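Local coordinates for protein NDP-N-acetyl-D-galactosaminuronic acid dehydrogenase (Methanosarcina mazei Go1, PDB 3G79) that probably catalyses the NAD-dependent oxidation of UDP-N-acetyl-D-mannosamine to UDP-N-acetyl-D-mannosaminouronate, at residues L359-I364 with R371-E376; H392-V397 with H424-S429. All coordinates share one frame; numbering follows the deposited sequence.

Contact 1: L359-I364 with R371-E376; sequences LGWAFI and RNTPSE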
ATOM      1  N   LEU A 359      -0.011  22.371  20.170  1.00 29.01           N
ATOM      2  CA  LEU A 359       1.388  21.989  20.186  1.00 29.26           C
ATOM      3  C   LEU A 359       1.759  21.479  18.825  1.00 30.35           C
ATOM      4  O   LEU A 359       1.518  20.327  18.500  1.00 30.99           O
ATOM      5  CB  LEU A 359       1.603  20.896  21.214  1.00 28.72           C
ATOM      6  CG  LEU A 359       1.928  21.345  22.639  1.00 14.70           C
ATOM      7  CD1 LEU A 359       0.999  22.427  23.139  1.00 27.98           C
ATOM      8  CD2 LEU A 359       1.893  20.101  23.521  1.00 28.30           C
ATOM      9  N   GLY A 360       2.306  22.339  17.986  1.00 31.46           N
ATOM     10  CA  GLY A 360       2.701  21.862  16.669  1.00 32.25           C
ATOM     11  C   GLY A 360       1.951  22.498  15.524  1.00 33.69           C
ATOM     12  O   GLY A 360       0.725  22.308  15.376  1.00 34.51           O
ATOM     13  N   TRP A 361       2.701  23.259  14.721  1.00 33.48           N
ATOM     14  CA  TRP A 361       2.180  23.913  13.538  1.00 33.11           C
ATOM     15  C   TRP A 361       2.787  23.334  12.252  1.00 35.24           C
ATOM     16  O   TRP A 361       2.067  23.138  11.280  1.00 35.63           O
ATOM     17  CB  TRP A 361       2.428  25.411  13.628  1.00 31.19           C
ATOM     18  CG  TRP A 361       1.849  26.181  12.498  1.00 27.99           C
ATOM     19  CD1 TRP A 361       2.520  26.693  11.456  1.00 29.41           C
ATOM     20  CD2 TRP A 361       0.471  26.539  12.308  1.00 29.23           C
ATOM     21  NE1 TRP A 361       1.667  27.372  10.628  1.00 28.57           N
ATOM     22  CE2 TRP A 361       0.400  27.293  11.132  1.00 28.00           C
ATOM     23  CE3 TRP A 361      -0.696  26.321  13.039  1.00 27.60           C
ATOM     24  CZ2 TRP A 361      -0.796  27.804  10.644  1.00 28.78           C
ATOM     25  CZ3 TRP A 361      -1.871  26.834  12.565  1.00 29.37           C
ATOM     26  CH2 TRP A 361      -1.919  27.574  11.383  1.00 27.79           C
ATOM     27  N   ALA A 362       4.100  23.068  12.216  1.00 37.08           N
ATOM     28  CA  ALA A 362       4.643  22.247  11.124  1.00 39.60           C
ATOM     29  C   ALA A 362       4.024  20.852  11.195  1.00 41.61           C
ATOM     30  O   ALA A 362       3.386  20.528  12.180  1.00 42.95           O
ATOM     31  CB  ALA A 362       6.115  22.161  11.207  1.00 39.76           C
ATOM     32  N   PHE A 363       4.183  20.018  10.178  1.00 43.00           N
ATOM     33  CA  PHE A 363       3.536  18.684  10.249  1.00 44.83           C
ATOM     34  C   PHE A 363       4.501  17.495  10.240  1.00 46.26           C
ATOM     35  O   PHE A 363       4.061  16.369  10.467  1.00 47.02           O
ATOM     36  CB  PHE A 363       2.428  18.519   9.192  1.00 44.55           C
ATOM     37  CG  PHE A 363       2.882  18.833   7.804  1.00 41.57           C
ATOM     38  CD1 PHE A 363       3.328  17.810   6.964  1.00 44.17           C
ATOM     39  CD2 PHE A 363       2.898  20.151   7.349  1.00 43.87           C
ATOM     40  CE1 PHE A 363       3.774  18.097   5.666  1.00 41.68           C
ATOM     41  CE2 PHE A 363       3.358  20.476   6.070  1.00 41.28           C
ATOM     42  CZ  PHE A 363       3.793  19.458   5.214  1.00 44.33           C
ATOM     43  N   ILE A 364       5.798  17.754  10.012  1.00 46.99           N
ATOM     44  CA  ILE A 364       6.864  16.729  10.164  1.00 47.12           C
ATOM     45  C   ILE A 364       7.673  16.896  11.444  1.00 47.17           C
ATOM     46  O   ILE A 364       8.061  18.002  11.785  1.00 47.30           O
ATOM     47  CB  ILE A 364       7.898  16.657   8.968  1.00 46.55           C
ATOM     48  CG1 ILE A 364       7.268  17.002   7.616  1.00 40.08           C
ATOM     49  CG2 ILE A 364       8.557  15.269   8.928  1.00 40.07           C
ATOM     50  CD1 ILE A 364       7.441  18.436   7.270  1.00 45.58           C
ATOM     51  N   ARG A 371       3.656  24.177   4.905  1.00 49.97           N
ATOM     52  CA  ARG A 371       3.011  24.300   3.614  1.00 49.74           C
ATOM     53  C   ARG A 371       1.783  23.387   3.608  1.00 46.76           C
ATOM     54  O   ARG A 371       1.905  22.156   3.585  1.00 45.45           O
ATOM     55  CB  ARG A 371       3.990  23.906   2.503  1.00 52.61           C
ATOM     56  CG  ARG A 371       5.339  24.652   2.498  1.00 72.54           C
ATOM     57  CD  ARG A 371       6.440  23.733   1.968  1.00 56.30           C
ATOM     58  NE  ARG A 371       7.423  24.432   1.146  1.00 73.22           N
ATOM     59  CZ  ARG A 371       8.595  24.900   1.583  1.00 58.88           C
ATOM     60  NH1 ARG A 371       8.956  24.756   2.864  1.00 73.38           N
ATOM     61  NH2 ARG A 371       9.416  25.513   0.726  1.00 73.32           N
ATOM     62  N   ASN A 372       0.603  24.002   3.656  1.00 45.33           N
ATOM     63  CA  ASN A 372      -0.665  23.264   3.780  1.00 44.59           C
ATOM     64  C   ASN A 372      -0.781  22.398   5.042  1.00 42.34           C
ATOM     65  O   ASN A 372      -1.202  21.219   4.941  1.00 42.93           O
ATOM     66  CB  ASN A 372      -0.912  22.386   2.537  1.00 46.03           C
ATOM     67  CG  ASN A 372      -1.149  23.199   1.282  1.00 61.77           C
ATOM     68  OD1 ASN A 372      -1.837  24.212   1.309  1.00 47.40           O
ATOM     69  ND2 ASN A 372      -0.590  22.751   0.175  1.00 46.92           N
ATOM     70  N   THR A 373      -0.408  22.964   6.204  1.00 39.03           N
ATOM     71  CA  THR A 373      -0.507  22.258   7.497  1.00 35.93           C
ATOM     72  C   THR A 373      -1.916  21.855   7.766  1.00 33.15           C
ATOM     73  O   THR A 373      -2.788  22.689   7.715  1.00 32.45           O
ATOM     74  CB  THR A 373      -0.236  23.112   8.733  1.00 35.60           C
ATOM     75  OG1 THR A 373       0.330  24.390   8.390  1.00 36.77           O
ATOM     76  CG2 THR A 373       0.596  22.340   9.668  1.00 33.97           C
ATOM     77  N   PRO A 374      -2.131  20.584   8.103  1.00 33.00           N
ATOM     78  CA  PRO A 374      -3.443  20.195   8.595  1.00 33.32           C
ATOM     79  C   PRO A 374      -3.764  20.879   9.945  1.00 34.13           C
ATOM     80  O   PRO A 374      -4.913  20.789  10.422  1.00 36.43           O
ATOM     81  CB  PRO A 374      -3.353  18.667   8.711  1.00 33.08           C
ATOM     82  CG  PRO A 374      -1.854  18.369   8.834  1.00 25.48           C
ATOM     83  CD  PRO A 374      -1.158  19.468   8.098  1.00 33.07           C
ATOM     84  N   SER A 375      -2.793  21.593  10.529  1.00 31.86           N
ATOM     85  CA  SER A 375      -3.035  22.379  11.751  1.00 30.75           C
ATOM     86  C   SER A 375      -3.903  23.616  11.482  1.00 29.71           C
ATOM     87  O   SER A 375      -4.616  24.095  12.380  1.00 29.10           O
ATOM     88  CB  SER A 375      -1.714  22.819  12.399  1.00 30.25           C
ATOM     89  OG  SER A 375      -0.898  21.697  12.693  1.00 31.95           O
ATOM     90  N   GLU A 376      -3.844  24.132  10.255  1.00 28.34           N
ATOM     91  CA  GLU A 376      -4.653  25.294   9.911  1.00 29.26           C
ATOM     92  C   GLU A 376      -6.151  24.970   9.961  1.00 28.90           C
ATOM     93  O   GLU A 376      -6.846  25.544  10.777  1.00 29.16           O
ATOM     94  CB  GLU A 376      -4.239  25.907   8.579  1.00 30.41           C
ATOM     95  CG  GLU A 376      -4.850  27.228   8.306  1.00 63.00           C
ATOM     96  CD  GLU A 376      -3.990  28.070   7.381  1.00 33.30           C
ATOM     97  OE1 GLU A 376      -4.509  29.073   6.842  1.00 63.86           O
ATOM     98  OE2 GLU A 376      -2.785  27.750   7.214  1.00 63.47           O
TER
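Trp361 faces Ser375 and Phe363 faces Thr373, with CA atoms 5.7 Å and 6.1 Å apart, so the two backbones run in opposite directions as the loop folds back on itself. One hydrogen bond joins them: Ser375 OG donates to Gly360 O at 3.2 Å. The hydroxyl lies well off the carbonyl plane and makes a C=O...O angle of 129°. Gly360 has backbone angles at which a CB would press against the carbonyl O of Leu359.

The indole of Trp361 lies against Ser375 and Glu376, at the end of 371-376. With CG anti to the backbone N (chi1 -176°), the ring extends to these two residues, although the CB bond does not point at them. The benzo part does most of the touching: CE3 is 3.7 Å from Ser375 CB, and CH2 is 3.9 Å from Glu376 CA. Thr373 OG1 stands over one face of the indole, offset toward its rim near NE1 and CE2. Its hydrogen bond goes to Ala370 O. The placement of Thr373 CG2 is doubtful, because it is modelled too close to Trp361 O.

Phe363 closes the other end. Its CB packs on Pro374 CD at 3.9 Å, and its CE2 comes within 3.3 Å of Arg371 O. Ile364 CD1 lies over one face of the Phe363 ring.

Tyr399 meets the Trp361 ring edge-to-face, and its hydroxyl hydrogen-bonds Glu376 OE2. The contact joins the two ends of the loop between strand 355-359 and helix 375-385, the first strand and helix of the Rossmann-like UDP-binding domain. Leu359 packs on strand 417-420 and helix 408-412, while Ser375 touches Leu421.

Contact 2: H392-V397 with H424-S429; sequences HDPYVV and HSAYSS
With CG anti to the backbone N (chi1 -166°), Asp393 brings its carboxylate to His424 in the tight part of this contact. His424 NE2 donates to Asp393 OD1 at 2.8 Å, with an N-H...O angle of 149°. The carboxylate oxygen lies in the imidazole plane, but the NE2 donor stands above the carboxylate plane. Asp393 OD2 accepts from Tyr395 N and Val396 N on opposite faces of that plane; the first bond makes an Asx turn. His392 ND1 and Tyr427 OH share a nearly straight hydrogen bond of 2.7 Å.

Tyr395 turns the edge of its ring to the face of His424, with the planes at 67° and CD2 3.8 Å above the imidazole centre. Pro394 CD lies 3.4 Å from His424 CD2. Toward solvent the fit is looser: Pro394 CG comes no nearer than 4.5 Å to Ala426 CB.

An alanine at Asp393 would probably leave His424 NE2 and the N-H groups of Tyr395 and Val396 without this acceptor, and the imidazole less firmly fixed.

His424 ND1 accepts from Asp366 N, so the ring is held at both nitrogens. This is consistent with a neutral histidine protonated at NE2 beside an ionised Asp393.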
ATOM      1  N   HIS A 392       1.888  26.810  19.275  1.00 32.39           N
ATOM      2  CA  HIS A 392       3.289  26.645  19.589  1.00 34.06           C
ATOM      3  C   HIS A 392       3.986  25.823  18.536  1.00 36.60           C
ATOM      4  O   HIS A 392       3.397  24.896  17.950  1.00 37.22           O
ATOM      5  CB  HIS A 392       3.456  25.952  20.934  1.00 34.43           C
ATOM      6  CG  HIS A 392       4.887  25.678  21.313  1.00 34.67           C
ATOM      7  ND1 HIS A 392       5.562  24.545  20.908  1.00 34.58           N
ATOM      8  CD2 HIS A 392       5.752  26.369  22.097  1.00 33.96           C
ATOM      9  CE1 HIS A 392       6.787  24.557  21.413  1.00 34.60           C
ATOM     10  NE2 HIS A 392       6.929  25.655  22.134  1.00 34.25           N
ATOM     11  N   ASP A 393       5.256  26.154  18.325  1.00 38.04           N
ATOM     12  CA  ASP A 393       6.117  25.405  17.427  1.00 39.45           C
ATOM     13  C   ASP A 393       7.560  25.901  17.566  1.00 41.97           C
ATOM     14  O   ASP A 393       7.822  27.115  17.441  1.00 42.52           O
ATOM     15  CB  ASP A 393       5.641  25.529  15.989  1.00 38.52           C
ATOM     16  CG  ASP A 393       6.281  24.515  15.087  1.00 49.52           C
ATOM     17  OD1 ASP A 393       5.631  23.475  14.799  1.00 37.89           O
ATOM     18  OD2 ASP A 393       7.444  24.761  14.686  1.00 38.38           O
ATOM     19  N   PRO A 394       8.508  24.964  17.805  1.00 42.80           N
ATOM     20  CA  PRO A 394       9.887  25.356  18.090  1.00 42.85           C
ATOM     21  C   PRO A 394      10.586  25.882  16.863  1.00 43.40           C
ATOM     22  O   PRO A 394      11.595  26.562  16.990  1.00 43.69           O
ATOM     23  CB  PRO A 394      10.554  24.041  18.543  1.00 42.46           C
ATOM     24  CG  PRO A 394       9.463  23.052  18.667  1.00 38.11           C
ATOM     25  CD  PRO A 394       8.374  23.501  17.747  1.00 42.31           C
ATOM     26  N   TYR A 395      10.022  25.610  15.693  1.00 44.72           N
ATOM     27  CA  TYR A 395      10.724  25.804  14.416  1.00 46.20           C
ATOM     28  C   TYR A 395      10.095  26.810  13.485  1.00 47.37           C
ATOM     29  O   TYR A 395      10.794  27.530  12.784  1.00 48.19           O
ATOM     30  CB  TYR A 395      10.834  24.475  13.671  1.00 45.75           C
ATOM     31  CG  TYR A 395      11.416  23.406  14.521  1.00 51.62           C
ATOM     32  CD1 TYR A 395      12.796  23.327  14.711  1.00 45.89           C
ATOM     33  CD2 TYR A 395      10.590  22.489  15.177  1.00 45.84           C
ATOM     34  CE1 TYR A 395      13.347  22.347  15.523  1.00 52.11           C
ATOM     35  CE2 TYR A 395      11.127  21.501  16.000  1.00 51.91           C
ATOM     36  CZ  TYR A 395      12.502  21.438  16.164  1.00 46.16           C
ATOM     37  OH  TYR A 395      13.053  20.465  16.959  1.00 52.63           O
ATOM     38  N   VAL A 396       8.778  26.838  13.445  1.00 48.10           N
ATOM     39  CA  VAL A 396       8.114  27.646  12.445  1.00 49.50           C
ATOM     40  C   VAL A 396       8.070  29.099  12.889  1.00 51.22           C
ATOM     41  O   VAL A 396       7.409  29.456  13.863  1.00 51.74           O
ATOM     42  CB  VAL A 396       6.715  27.086  12.075  1.00 49.10           C
ATOM     43  CG1 VAL A 396       6.083  27.881  10.932  1.00 35.47           C
ATOM     44  CG2 VAL A 396       6.846  25.644  11.667  1.00 34.78           C
ATOM     45  N   VAL A 397       8.807  29.931  12.181  1.00 52.52           N
ATOM     46  CA  VAL A 397       8.725  31.349  12.435  1.00 54.58           C
ATOM     47  C   VAL A 397       8.085  32.022  11.215  1.00 56.34           C
ATOM     48  O   VAL A 397       8.361  31.647  10.065  1.00 56.68           O
ATOM     49  CB  VAL A 397      10.118  31.941  12.840  1.00 54.58           C
ATOM     50  CG1 VAL A 397      11.054  32.053  11.635  1.00 69.57           C
ATOM     51  CG2 VAL A 397       9.967  33.277  13.593  1.00 69.92           C
ATOM     52  N   HIS A 424       6.946  16.739  16.933  1.00 36.68           N
ATOM     53  CA  HIS A 424       8.205  17.336  17.407  1.00 35.17           C
ATOM     54  C   HIS A 424       8.729  16.647  18.645  1.00 37.55           C
ATOM     55  O   HIS A 424       7.947  16.096  19.427  1.00 37.99           O
ATOM     56  CB  HIS A 424       8.016  18.806  17.700  1.00 32.59           C
ATOM     57  CG  HIS A 424       7.695  19.607  16.490  1.00 31.46           C
ATOM     58  ND1 HIS A 424       8.151  19.266  15.232  1.00 31.39           N
ATOM     59  CD2 HIS A 424       6.970  20.736  16.337  1.00 31.50           C
ATOM     60  CE1 HIS A 424       7.699  20.141  14.356  1.00 31.52           C
ATOM     61  NE2 HIS A 424       6.992  21.053  15.004  1.00 31.49           N
ATOM     62  N   SER A 425      10.047  16.671  18.836  1.00 39.13           N
ATOM     63  CA  SER A 425      10.645  15.948  19.958  1.00 40.37           C
ATOM     64  C   SER A 425      10.311  16.606  21.299  1.00 41.22           C
ATOM     65  O   SER A 425      10.135  15.902  22.330  1.00 42.81           O
ATOM     66  CB  SER A 425      12.154  15.770  19.757  1.00 40.95           C
ATOM     67  OG  SER A 425      12.427  14.802  18.745  1.00 48.20           O
ATOM     68  N   ALA A 426      10.184  17.937  21.281  1.00 39.47           N
ATOM     69  CA  ALA A 426       9.748  18.697  22.450  1.00 39.07           C
ATOM     70  C   ALA A 426       8.453  18.122  23.044  1.00 39.23           C
ATOM     71  O   ALA A 426       8.255  18.126  24.275  1.00 40.33           O
ATOM     72  CB  ALA A 426       9.557  20.151  22.088  1.00 39.11           C
ATOM     73  N   TYR A 427       7.593  17.603  22.174  1.00 37.59           N
ATOM     74  CA  TYR A 427       6.313  17.087  22.611  1.00 37.00           C
ATOM     75  C   TYR A 427       6.427  15.661  23.131  1.00 37.58           C
ATOM     76  O   TYR A 427       5.625  15.241  23.956  1.00 37.59           O
ATOM     77  CB  TYR A 427       5.259  17.222  21.504  1.00 36.04           C
ATOM     78  CG  TYR A 427       5.155  18.630  20.932  1.00 18.54           C
ATOM     79  CD1 TYR A 427       5.549  19.744  21.681  1.00 35.49           C
ATOM     80  CD2 TYR A 427       4.667  18.845  19.661  1.00 35.28           C
ATOM     81  CE1 TYR A 427       5.461  21.001  21.174  1.00 18.30           C
ATOM     82  CE2 TYR A 427       4.554  20.117  19.150  1.00 18.24           C
ATOM     83  CZ  TYR A 427       4.957  21.185  19.912  1.00 35.12           C
ATOM     84  OH  TYR A 427       4.847  22.454  19.399  1.00 19.82           O
ATOM     85  N   SER A 428       7.436  14.925  22.668  1.00 38.40           N
ATOM     86  CA  SER A 428       7.675  13.562  23.169  1.00 39.06           C
ATOM     87  C   SER A 428       8.286  13.598  24.570  1.00 38.37           C
ATOM     88  O   SER A 428       8.184  12.624  25.329  1.00 37.90           O
ATOM     89  CB  SER A 428       8.574  12.769  22.204  1.00 40.03           C
ATOM     90  OG  SER A 428       8.129  11.413  22.090  1.00 62.85           O
ATOM     91  N   SER A 429       8.912  14.732  24.903  1.00 38.28           N
ATOM     92  CA  SER A 429       9.470  14.942  26.226  1.00 38.36           C
ATOM     93  C   SER A 429       8.468  15.592  27.178  1.00 39.33           C
ATOM     94  O   SER A 429       8.699  15.605  28.384  1.00 40.28           O
ATOM     95  CB  SER A 429      10.780  15.732  26.156  1.00 38.20           C
ATOM     96  OG  SER A 429      10.551  17.037  25.678  1.00 61.68           O
TER

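Contacts 1 and 2 have centres about 11 Å apart and meet directly. Strands 355-359 and 388-392 are neighbours in the parallel sheet, and their ends are tied where Gly360 N lies 2.8 Å from His392 O. Asp393 bridges the two contacts: its OD1 is 2.9 Å from Trp361 N, a hydrogen bond, and also accepts from Ala362 N. The carboxylate that grips His424 in contact 2 therefore also holds the backbone at Trp361 and Ala362 in contact 1. Both contacts sit at the C-terminal ends of strands 355-359 and 388-392. Rossmann-like domains commonly bind nucleotides at the C-terminal ends of their parallel strands, so these loops may lie near the UDP site.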